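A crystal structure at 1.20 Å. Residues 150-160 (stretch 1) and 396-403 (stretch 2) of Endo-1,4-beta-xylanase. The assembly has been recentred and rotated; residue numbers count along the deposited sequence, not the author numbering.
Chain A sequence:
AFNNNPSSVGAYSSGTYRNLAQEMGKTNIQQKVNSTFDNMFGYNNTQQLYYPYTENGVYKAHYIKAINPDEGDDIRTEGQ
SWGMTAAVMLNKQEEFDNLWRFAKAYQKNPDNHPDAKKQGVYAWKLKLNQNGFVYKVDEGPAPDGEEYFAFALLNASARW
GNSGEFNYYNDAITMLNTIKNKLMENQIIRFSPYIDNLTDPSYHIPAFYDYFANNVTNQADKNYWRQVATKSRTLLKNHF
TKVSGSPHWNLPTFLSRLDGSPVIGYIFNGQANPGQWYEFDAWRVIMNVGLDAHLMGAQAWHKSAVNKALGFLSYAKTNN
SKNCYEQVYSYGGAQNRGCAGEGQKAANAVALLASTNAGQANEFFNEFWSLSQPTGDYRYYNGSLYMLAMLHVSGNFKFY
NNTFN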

# COMPACT_ATOMS: atom_id res chain seq x y z
N ALA A 150 -4.79 4.34 -9.70
CA ALA A 150 -4.77 5.72 -10.20
C ALA A 150 -3.39 6.32 -10.12
O ALA A 150 -2.91 6.97 -11.05
CB ALA A 150 -5.75 6.55 -9.41
N PHE A 151 -2.74 6.13 -8.97
CA PHE A 151 -1.38 6.61 -8.76
C PHE A 151 -0.43 6.06 -9.84
O PHE A 151 0.33 6.79 -10.47
CB PHE A 151 -0.91 6.23 -7.36
CG PHE A 151 0.49 6.65 -7.07
CD1 PHE A 151 0.83 7.98 -6.81
CD2 PHE A 151 1.51 5.72 -7.04
CE1 PHE A 151 2.11 8.38 -6.58
CE2 PHE A 151 2.81 6.08 -6.79
CZ PHE A 151 3.12 7.43 -6.57
N ALA A 152 -0.44 4.74 -10.01
CA ALA A 152 0.45 4.12 -10.94
C ALA A 152 0.21 4.56 -12.38
O ALA A 152 1.17 4.82 -13.13
CB ALA A 152 0.32 2.60 -10.81
N LEU A 153 -1.05 4.69 -12.78
CA LEU A 153 -1.42 5.12 -14.12
C LEU A 153 -0.99 6.56 -14.41
O LEU A 153 -0.52 6.88 -15.52
CB LEU A 153 -2.91 4.92 -14.35
CG LEU A 153 -3.34 3.45 -14.48
CD1 LEU A 153 -4.83 3.34 -14.23
CD2 LEU A 153 -2.98 2.88 -15.85
N LEU A 154 -1.15 7.46 -13.43
CA LEU A 154 -0.70 8.82 -13.63
C LEU A 154 0.79 8.88 -13.84
O LEU A 154 1.29 9.64 -14.69
CB LEU A 154 -1.08 9.70 -12.44
CG LEU A 154 -2.55 10.12 -12.33
CD1 LEU A 154 -2.77 10.78 -10.99
CD2 LEU A 154 -2.96 11.03 -13.49
N ASN A 155 1.54 8.08 -13.09
CA ASN A 155 2.99 8.02 -13.26
C ASN A 155 3.38 7.42 -14.61
O ASN A 155 4.31 7.88 -15.24
CB ASN A 155 3.63 7.28 -12.10
CG ASN A 155 3.76 8.12 -10.85
OD1 ASN A 155 2.86 7.95 -9.89
ND2 ASN A 155 4.69 8.95 -10.79
N ALA A 156 2.65 6.38 -15.05
CA ALA A 156 2.92 5.76 -16.36
C ALA A 156 2.71 6.79 -17.46
O ALA A 156 3.54 6.89 -18.39
CB ALA A 156 2.02 4.57 -16.52
N SER A 157 1.62 7.55 -17.40
CA SER A 157 1.42 8.62 -18.36
C SER A 157 2.61 9.56 -18.39
O SER A 157 3.09 9.94 -19.47
CB SER A 157 0.17 9.40 -17.94
OG SER A 157 0.03 10.59 -18.72
N ALA A 158 3.05 9.99 -17.23
CA ALA A 158 4.13 10.96 -17.16
C ALA A 158 5.43 10.42 -17.71
O ALA A 158 6.18 11.15 -18.35
CB ALA A 158 4.33 11.42 -15.73
N ARG A 159 5.75 9.16 -17.46
CA ARG A 159 7.01 8.59 -17.88
C ARG A 159 7.02 8.16 -19.33
O ARG A 159 8.05 8.28 -20.00
CB ARG A 159 7.44 7.42 -17.00
CG ARG A 159 7.61 7.79 -15.51
CD ARG A 159 8.44 6.79 -14.76
NE ARG A 159 9.85 6.95 -15.15
CZ ARG A 159 10.85 6.23 -14.68
NH1 ARG A 159 12.09 6.52 -15.06
NH2 ARG A 159 10.64 5.23 -13.81
N TRP A 160 5.90 7.62 -19.79
CA TRP A 160 5.85 6.91 -21.06
C TRP A 160 4.98 7.52 -22.13
O TRP A 160 5.04 7.11 -23.30
CB TRP A 160 5.43 5.45 -20.79
CG TRP A 160 6.27 4.72 -19.84
CD1 TRP A 160 7.61 4.85 -19.64
CD2 TRP A 160 5.83 3.72 -18.88
NE1 TRP A 160 8.03 4.04 -18.63
CE2 TRP A 160 6.95 3.32 -18.15
CE3 TRP A 160 4.60 3.15 -18.57
CZ2 TRP A 160 6.90 2.34 -17.16
CZ3 TRP A 160 4.53 2.19 -17.59
CH2 TRP A 160 5.66 1.80 -16.87
N ASN A 396 13.91 5.30 -4.82
CA ASN A 396 13.32 5.00 -6.08
C ASN A 396 11.82 5.22 -6.13
O ASN A 396 11.22 5.04 -7.21
CB ASN A 396 13.62 3.55 -6.51
CG ASN A 396 15.01 3.38 -7.06
OD1 ASN A 396 15.90 2.71 -6.42
ND2 ASN A 396 15.24 3.92 -8.19
N PHE A 397 11.17 5.53 -5.01
CA PHE A 397 9.73 5.75 -4.98
C PHE A 397 9.51 7.27 -5.17
O PHE A 397 9.70 8.04 -4.25
CB PHE A 397 9.10 5.21 -3.74
CG PHE A 397 7.60 5.04 -3.85
CD1 PHE A 397 6.75 6.11 -3.83
CD2 PHE A 397 7.05 3.79 -4.00
CE1 PHE A 397 5.34 5.91 -3.93
CE2 PHE A 397 5.68 3.59 -4.05
CZ PHE A 397 4.84 4.66 -4.05
N LYS A 398 9.24 7.67 -6.41
CA LYS A 398 9.18 9.07 -6.80
C LYS A 398 7.86 9.41 -7.42
O LYS A 398 7.18 8.55 -7.97
CB LYS A 398 10.29 9.40 -7.78
CG LYS A 398 11.70 9.14 -7.28
CD LYS A 398 12.73 9.61 -8.30
CE LYS A 398 14.19 9.44 -7.81
NZ LYS A 398 15.14 9.77 -8.83
N PHE A 399 7.49 10.70 -7.38
CA PHE A 399 6.30 11.20 -8.04
C PHE A 399 6.69 11.85 -9.36
O PHE A 399 7.49 12.81 -9.37
CB PHE A 399 5.57 12.22 -7.19
CG PHE A 399 4.86 11.70 -5.97
CD1 PHE A 399 4.95 10.39 -5.52
CD2 PHE A 399 4.08 12.57 -5.24
CE1 PHE A 399 4.26 9.99 -4.38
CE2 PHE A 399 3.42 12.19 -4.07
CZ PHE A 399 3.48 10.89 -3.66
N TYR A 400 6.17 11.35 -10.45
CA TYR A 400 6.45 11.87 -11.80
C TYR A 400 5.22 12.63 -12.28
O TYR A 400 4.19 12.07 -12.60
CB TYR A 400 6.75 10.69 -12.78
CG TYR A 400 7.99 9.92 -12.44
CD1 TYR A 400 7.99 8.87 -11.54
CD2 TYR A 400 9.21 10.27 -13.01
CE1 TYR A 400 9.15 8.18 -11.24
CE2 TYR A 400 10.36 9.58 -12.73
CZ TYR A 400 10.35 8.55 -11.82
OH TYR A 400 11.51 7.91 -11.54
N ASN A 401 5.30 13.97 -12.28
CA ASN A 401 4.18 14.77 -12.71
C ASN A 401 4.00 14.74 -14.19
O ASN A 401 4.97 14.72 -14.97
CB ASN A 401 4.36 16.25 -12.32
CG ASN A 401 3.98 16.54 -10.91
OD1 ASN A 401 3.18 15.83 -10.27
ND2 ASN A 401 4.58 17.62 -10.36
N ASN A 402 2.76 14.82 -14.64
CA ASN A 402 2.42 15.06 -16.00
C ASN A 402 2.64 16.51 -16.34
O ASN A 402 2.58 17.38 -15.46
CB ASN A 402 0.96 14.66 -16.25
CG ASN A 402 0.83 13.17 -16.26
OD1 ASN A 402 0.48 12.54 -15.16
ND2 ASN A 402 1.17 12.58 -17.33
N THR A 403 2.86 16.78 -17.59
CA THR A 403 3.06 18.19 -18.07
C THR A 403 1.86 18.59 -18.90
O THR A 403 1.40 17.85 -19.75
CB THR A 403 4.27 18.26 -18.91
OG1 THR A 403 4.14 17.25 -19.91
CG2 THR A 403 5.42 17.93 -18.19

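An extended segment near the C-terminus, residues 396-403, packs along one side of the helix formed by residues 150-160 through a graded contact, with aromatic packing at one end, side-chain amides in the middle and at the far end, and an arginine-tyrosine stack on the more exposed flank. Together the two stretches bury 496 Å², although at least 241 residues separate any touching pair in sequence.

The aromatic end centres on Phe151, whose CA-CB bond points toward the segment and whose t rotamer (chi1 178°) carries the ring against two phenylalanines, Phe397 and Phe399. It presents its edge to the face of Phe399 in an offset arrangement, with planes at 67° and Phe151 CE1 3.5 Å from Phe399 CE1. Its plane is nearly parallel to that of Phe397, at 7°, but the rings are slid apart and barely overlap; Phe151 CE2 and Phe397 CZ meet at 3.7 Å. All three side chains are buried, a setting that suits large rings without polar groups. The carbonyl oxygen of Lys398 is also buried here and has no partner in the model.

One helical turn on, Asn155 reaches the segment's backbone, with its side-chain amide 2.8 Å from Tyr400 N (ND2 as modelled). Asn402 plays the reciprocal part, bringing its own amide to the helix: its modelled OD1 lies 3.0 Å from Leu154 O, and its ND2 lies 2.7 Å from Ser157 OG and 3.2 Å from Ala158 N. Both amides are probably turned over in the model, so the identity of their oxygen and nitrogen atoms remains open. An asparagine nevertheless suits both places, because its short side chain carries a donor and an acceptor within reach of backbone polar atoms.

The CA atoms of the two stretches come closest at Ala158, where Ala158 CA lies 4.6 Å from Asn402 CA. Its methyl group points toward the segment and sits against the backbone, with Ala158 CB 3.2 Å from Tyr400 O and 3.4 Å from Asn401 O. A single methyl suits this place, since these two carbonyl oxygens leave little room beyond it on that side.

Tyr400, with 100 Å² covered, contributes the largest area. Its ring receives the guanidinium of Arg159, which lies flat on it with planes at 5° and centres 4.3 Å apart. The charge is off-centre, whereas Arg159 CD sits almost directly over the face, 3.7 Å from the centroid of the Tyr400 ring. The aliphatic and cationic parts of arginine thus both use the aromatic surface, while NH2 is hydrogen-bonded elsewhere in the structure.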